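Local coordinates for protein predicted protease of the collagenase family (Methanopyrus kandleri, PDB 5D88) that is probably a peptidase of the U32 family, built on a TIM barrel that binds a zinc ion, at residues F195-A200 with E230-W235; V53-P58 with V138-A143. All blocks are in the same frame, centred on the assembly; numbering follows the deposited sequence.

Contact 1. Residues F195-A200 with E230-W235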
loop_
_atom_site.group_PDB
_atom_site.type_symbol
_atom_site.label_atom_id
_atom_site.label_comp_id
_atom_site.label_asym_id
_atom_site.label_seq_id
_atom_site.Cartn_x
_atom_site.Cartn_y
_atom_site.Cartn_z
ATOM N N PHE A 195 5.274 -7.256 4.919
ATOM C CA PHE A 195 4.575 -6.914 3.699
ATOM C C PHE A 195 4.493 -8.086 2.730
ATOM O O PHE A 195 3.699 -8.028 1.782
ATOM C CB PHE A 195 5.277 -5.707 3.050
ATOM C CG PHE A 195 4.410 -4.941 2.142
ATOM C CD1 PHE A 195 3.591 -3.938 2.638
ATOM C CD2 PHE A 195 4.412 -5.203 0.784
ATOM C CE1 PHE A 195 2.795 -3.193 1.805
ATOM C CE2 PHE A 195 3.589 -4.478 -0.069
ATOM C CZ PHE A 195 2.776 -3.466 0.451
ATOM N N ARG A 196 5.271 -9.161 2.959
ATOM C CA ARG A 196 5.106 -10.390 2.199
ATOM C C ARG A 196 3.759 -11.052 2.448
ATOM O O ARG A 196 3.352 -11.908 1.653
ATOM C CB ARG A 196 6.236 -11.359 2.540
ATOM C CG ARG A 196 7.561 -10.895 1.968
ATOM C CD ARG A 196 8.668 -11.847 2.207
ATOM N NE ARG A 196 9.906 -11.255 1.700
ATOM C CZ ARG A 196 11.115 -11.808 1.795
ATOM N NH1 ARG A 196 11.284 -12.985 2.392
ATOM N NH2 ARG A 196 12.167 -11.164 1.296
ATOM N N ASP A 197 3.081 -10.691 3.536
ATOM C CA ASP A 197 1.731 -11.161 3.798
ATOM C C ASP A 197 0.828 -10.753 2.637
ATOM O O ASP A 197 0.837 -9.589 2.222
ATOM C CB ASP A 197 1.236 -10.560 5.131
ATOM C CG ASP A 197 -0.188 -10.929 5.487
ATOM O OD1 ASP A 197 -1.126 -10.391 4.880
ATOM O OD2 ASP A 197 -0.372 -11.728 6.432
ATOM N N PRO A 198 0.003 -11.648 2.128
ATOM C CA PRO A 198 -0.714 -11.328 0.879
ATOM C C PRO A 198 -1.656 -10.116 0.943
ATOM O O PRO A 198 -1.861 -9.456 -0.078
ATOM C CB PRO A 198 -1.490 -12.617 0.596
ATOM C CG PRO A 198 -1.632 -13.293 1.970
ATOM C CD PRO A 198 -0.293 -13.015 2.610
ATOM N N VAL A 199 -2.255 -9.799 2.087
ATOM C CA VAL A 199 -3.275 -8.755 2.134
ATOM C C VAL A 199 -2.943 -7.650 3.132
ATOM O O VAL A 199 -3.729 -6.711 3.277
ATOM C CB VAL A 199 -4.677 -9.341 2.400
ATOM C CG1 VAL A 199 -4.959 -10.510 1.466
ATOM C CG2 VAL A 199 -4.831 -9.757 3.781
ATOM N N ALA A 200 -1.770 -7.693 3.778
ATOM C CA ALA A 200 -1.466 -6.720 4.827
ATOM C C ALA A 200 -1.545 -5.284 4.315
ATOM O O ALA A 200 -2.024 -4.403 5.030
ATOM C CB ALA A 200 -0.090 -7.004 5.427
ATOM N N GLU A 230 -4.046 -16.507 7.600
ATOM C CA GLU A 230 -3.218 -16.447 8.798
ATOM C C GLU A 230 -2.135 -15.406 8.559
ATOM O O GLU A 230 -1.309 -15.558 7.651
ATOM C CB GLU A 230 -2.593 -17.816 9.101
ATOM C CG GLU A 230 -1.773 -17.902 10.397
ATOM C CD GLU A 230 -2.624 -17.771 11.676
ATOM O OE1 GLU A 230 -3.860 -17.971 11.611
ATOM O OE2 GLU A 230 -2.051 -17.469 12.751
ATOM N N ARG A 231 -2.167 -14.331 9.337
ATOM C CA ARG A 231 -1.237 -13.238 9.110
ATOM C C ARG A 231 0.213 -13.698 9.248
ATOM O O ARG A 231 0.554 -14.500 10.116
ATOM C CB ARG A 231 -1.540 -12.095 10.080
ATOM C CG ARG A 231 -2.869 -11.402 9.774
ATOM C CD ARG A 231 -3.016 -10.062 10.483
ATOM N NE ARG A 231 -4.360 -9.522 10.295
ATOM C CZ ARG A 231 -5.405 -9.958 10.976
ATOM N NH1 ARG A 231 -5.229 -10.887 11.902
ATOM N NH2 ARG A 231 -6.609 -9.480 10.743
ATOM N N VAL A 232 1.088 -13.157 8.399
ATOM C CA VAL A 232 2.499 -13.564 8.397
ATOM C C VAL A 232 3.219 -12.665 9.394
ATOM O O VAL A 232 3.800 -11.622 9.034
ATOM C CB VAL A 232 3.114 -13.513 6.999
ATOM C CG1 VAL A 232 4.540 -14.086 7.013
ATOM C CG2 VAL A 232 2.223 -14.313 6.004
ATOM N N VAL A 233 3.195 -13.081 10.673
ATOM C CA VAL A 233 3.888 -12.367 11.741
ATOM C C VAL A 233 5.305 -12.915 11.849
ATOM O O VAL A 233 5.525 -14.128 11.761
ATOM C CB VAL A 233 3.152 -12.510 13.093
ATOM C CG1 VAL A 233 3.853 -11.691 14.155
ATOM C CG2 VAL A 233 1.683 -12.106 12.986
ATOM N N VAL A 234 6.272 -12.032 12.055
ATOM C CA VAL A 234 7.663 -12.426 12.206
ATOM C C VAL A 234 8.037 -12.270 13.672
ATOM O O VAL A 234 8.009 -11.155 14.212
ATOM C CB VAL A 234 8.594 -11.607 11.302
ATOM C CG1 VAL A 234 10.018 -12.100 11.438
ATOM C CG2 VAL A 234 8.133 -11.701 9.859
ATOM N N TRP A 235 8.396 -13.392 14.302
ATOM C CA TRP A 235 8.732 -13.460 15.722
ATOM C C TRP A 235 10.220 -13.586 15.959
ATOM O O TRP A 235 10.711 -13.182 17.020
ATOM C CB TRP A 235 8.024 -14.652 16.383
ATOM C CG TRP A 235 6.540 -14.537 16.342
ATOM C CD1 TRP A 235 5.675 -15.261 15.565
ATOM C CD2 TRP A 235 5.733 -13.610 17.084
ATOM N NE1 TRP A 235 4.387 -14.842 15.787
ATOM C CE2 TRP A 235 4.394 -13.835 16.715
ATOM C CE3 TRP A 235 6.018 -12.618 18.033
ATOM C CZ2 TRP A 235 3.333 -13.102 17.260
ATOM C CZ3 TRP A 235 4.966 -11.907 18.581
ATOM C CH2 TRP A 235 3.638 -12.153 18.188
#
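Asp197 carries this contact, reaching out of the loop that precedes helix 200-213 to the backbone of the segment 230-235. Its CG stands anti to the backbone N (chi1 178°), which sends the carboxylate across to Val232, and the aspartate and valine side chains pass alongside one another, pointing opposite ways. Through its anti lone pair OD2 accepts the amide of Val232, N to OD2 2.8 Å, with an N-H...O angle of 155°. The same oxygen lies close over the backbone just before, with Asp197 OD2 at 3.2 Å from CA of Arg231. The other oxygen turns back on its own chain: Val199 N donates to Asp197 OD1 from above the carboxylate plane at 3.1 Å, closing an Asx turn, and Arg229 forms a salt bridge with OD1. Grips on both oxygens fix the rotation of the group and probably favour its charged form. Alongside, the CG2 branch of Val232 packs on the aspartate, 3.9 Å from CA of Asp197, and looser on Pro198, whose CD is 4.4 Å from Val232 CG2. Val232 itself centres an inverse gamma turn. The contact ties the N-terminal approach of helix 200-213, with Val199 at the N-cap, to the lead-in of strand 233-234, which pairs antiparallel with strand 192-193; Arg231 reaches back to that helix in a salt bridge with Glu203.

Contact 2. Residues V53-P58 with V138-A143. With ACT (acetate ion), chain C.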
loop_
_atom_site.group_PDB
_atom_site.type_symbol
_atom_site.label_atom_id
_atom_site.label_comp_id
_atom_site.label_asym_id
_atom_site.label_seq_id
_atom_site.Cartn_x
_atom_site.Cartn_y
_atom_site.Cartn_z
ATOM N N VAL A 53 -3.143 5.373 12.320
ATOM C CA VAL A 53 -2.214 4.298 12.647
ATOM C C VAL A 53 -2.496 3.126 11.707
ATOM O O VAL A 53 -3.645 2.683 11.595
ATOM C CB VAL A 53 -2.353 3.861 14.119
ATOM C CG1 VAL A 53 -1.374 2.719 14.420
ATOM C CG2 VAL A 53 -2.087 5.053 15.052
ATOM N N ALA A 54 -1.455 2.645 11.018
ATOM C CA ALA A 54 -1.557 1.471 10.149
ATOM C C ALA A 54 -1.191 0.172 10.850
ATOM O O ALA A 54 -1.653 -0.902 10.444
ATOM C CB ALA A 54 -0.651 1.643 8.930
ATOM N N THR A 55 -0.335 0.234 11.859
ATOM C CA THR A 55 0.023 -0.968 12.599
ATOM C C THR A 55 -1.243 -1.580 13.184
ATOM O O THR A 55 -2.105 -0.867 13.704
ATOM C CB THR A 55 1.030 -0.617 13.696
ATOM O OG1 THR A 55 2.300 -0.294 13.100
ATOM C CG2 THR A 55 1.277 -1.767 14.630
ATOM N N LEU A 56 -1.356 -2.902 13.064
ATOM C CA LEU A 56 -2.563 -3.649 13.426
ATOM C C LEU A 56 -2.459 -4.101 14.878
ATOM O O LEU A 56 -1.670 -5.004 15.207
ATOM C CB LEU A 56 -2.754 -4.843 12.494
ATOM C CG LEU A 56 -2.834 -4.545 10.991
ATOM C CD1 LEU A 56 -2.995 -5.807 10.166
ATOM C CD2 LEU A 56 -3.964 -3.564 10.682
ATOM N N LEU A 57 -3.300 -3.532 15.728
ATOM C CA LEU A 57 -3.221 -3.722 17.166
ATOM C C LEU A 57 -4.511 -4.266 17.750
ATOM O O LEU A 57 -5.580 -4.138 17.145
ATOM C CB LEU A 57 -2.899 -2.400 17.865
ATOM C CG LEU A 57 -1.593 -1.786 17.403
ATOM C CD1 LEU A 57 -1.399 -0.444 18.090
ATOM C CD2 LEU A 57 -0.415 -2.731 17.669
ATOM N N PRO A 58 -4.437 -4.864 18.950
ATOM C CA PRO A 58 -5.653 -5.319 19.657
ATOM C C PRO A 58 -6.523 -4.195 20.177
ATOM O O PRO A 58 -7.721 -4.398 20.403
ATOM C CB PRO A 58 -5.099 -6.127 20.838
ATOM C CG PRO A 58 -3.664 -6.219 20.676
ATOM C CD PRO A 58 -3.203 -5.220 19.663
ATOM N N VAL A 138 11.335 8.409 12.545
ATOM C CA VAL A 138 11.455 6.953 12.439
ATOM C C VAL A 138 10.511 6.483 11.339
ATOM O O VAL A 138 9.305 6.753 11.390
ATOM C CB VAL A 138 11.103 6.256 13.759
ATOM C CG1 VAL A 138 11.285 4.741 13.641
ATOM C CG2 VAL A 138 11.912 6.804 14.899
ATOM N N VAL A 139 11.044 5.768 10.356
ATOM C CA VAL A 139 10.203 5.148 9.339
ATOM C C VAL A 139 9.680 3.822 9.881
ATOM O O VAL A 139 10.454 2.918 10.231
ATOM C CB VAL A 139 10.961 4.939 8.030
ATOM C CG1 VAL A 139 10.057 4.246 7.013
ATOM C CG2 VAL A 139 11.457 6.282 7.486
ATOM N N SER A 140 8.362 3.705 9.932
ATOM C CA SER A 140 7.700 2.511 10.425
ATOM C C SER A 140 7.943 1.317 9.517
ATOM O O SER A 140 8.114 1.449 8.312
ATOM C CB SER A 140 6.190 2.753 10.510
ATOM O OG SER A 140 5.532 1.651 11.137
ATOM N N HIS A 141 7.891 0.123 10.115
ATOM C CA HIS A 141 7.862 -1.095 9.324
ATOM C C HIS A 141 6.666 -1.141 8.377
ATOM O O HIS A 141 6.708 -1.880 7.396
ATOM C CB HIS A 141 7.865 -2.313 10.255
ATOM C CG HIS A 141 6.550 -2.579 10.895
ATOM N ND1 HIS A 141 6.096 -1.863 11.982
ATOM C CD2 HIS A 141 5.574 -3.464 10.587
ATOM C CE1 HIS A 141 4.884 -2.274 12.297
ATOM N NE2 HIS A 141 4.551 -3.258 11.481
ATOM N N THR A 142 5.603 -0.359 8.622
ATOM C CA THR A 142 4.476 -0.398 7.686
ATOM C C THR A 142 4.787 0.263 6.346
ATOM O O THR A 142 3.996 0.121 5.408
ATOM C CB THR A 142 3.248 0.269 8.285
ATOM O OG1 THR A 142 3.565 1.640 8.563
ATOM C CG2 THR A 142 2.811 -0.470 9.571
ATOM N N ALA A 143 5.910 0.972 6.234
ATOM C CA ALA A 143 6.349 1.472 4.943
ATOM C C ALA A 143 7.017 0.397 4.084
ATOM O O ALA A 143 7.326 0.661 2.911
ATOM C CB ALA A 143 7.308 2.641 5.140
HETATM C C ACT C . 1.547 -5.017 12.189
HETATM O O ACT C . 2.650 -5.273 11.650
HETATM O OXT ACT C . 0.799 -4.223 11.573
HETATM C CH3 ACT C . 1.133 -5.656 13.487
#
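At the C-terminal ends of the TIM-barrel strands, where active sites of this fold lie, the loop after strand 43-47 meets the turn that follows strand 136-139. Ser140 opens that turn as an ST turn, its OG accepting the amide of Thr142 at 3.2 Å from N in a nearly straight bond (177°), and a short 3-10 segment follows. The methyl CG2 of Thr142, anti to the carbonyl carbon, is the apolar end of the contact: it lies 4.1 Å from CB of Ala54 and 3.6 Å from OG1 of Thr55. The Thr55 side chain lies roughly perpendicular to those of His141 and Thr142. Asp85 binds Thr55 OG1 and Ser140 OG with one carboxylate oxygen, so that this carboxylate bridges the two segments. His141 takes the crowded chi1 position (76°), and its ring swings toward Thr55, with CE1 3.4 Å from Thr55 OG1, while Thr142 CG2 lies over one ring face, offset toward the rim. An alanine in place of His141 would remove the ring and would probably loosen both the packing against Thr55 and the hold on the bound acetate. That acetate, probably from the crystallisation liquor, links the two segments: His141 NE2 donates to its O at 2.8 Å, and the backbone N of Leu56 donates to its OXT at 2.9 Å.

The centres of contacts 1 and 2 lie about 13 Å apart, and the two touch directly where NE of Arg231 packs 4.0 Å from CD1 of Leu56. Helix 200-213 connects them: contact 1 involves the loop leading into it, while Ala54, Leu56 and His141 of contact 2 pack along its side. Arg204 of that helix and the backbone of Ile193 also bind the acetate. His209, further along, holds the zinc together with Cys88; the side chain of Ala54 is about 10 Å from the metal, whereas contact 1 lies away from the site. Both contacts reach the second subunit, with Pro198 on its His153 and Ala143 on its Phe202.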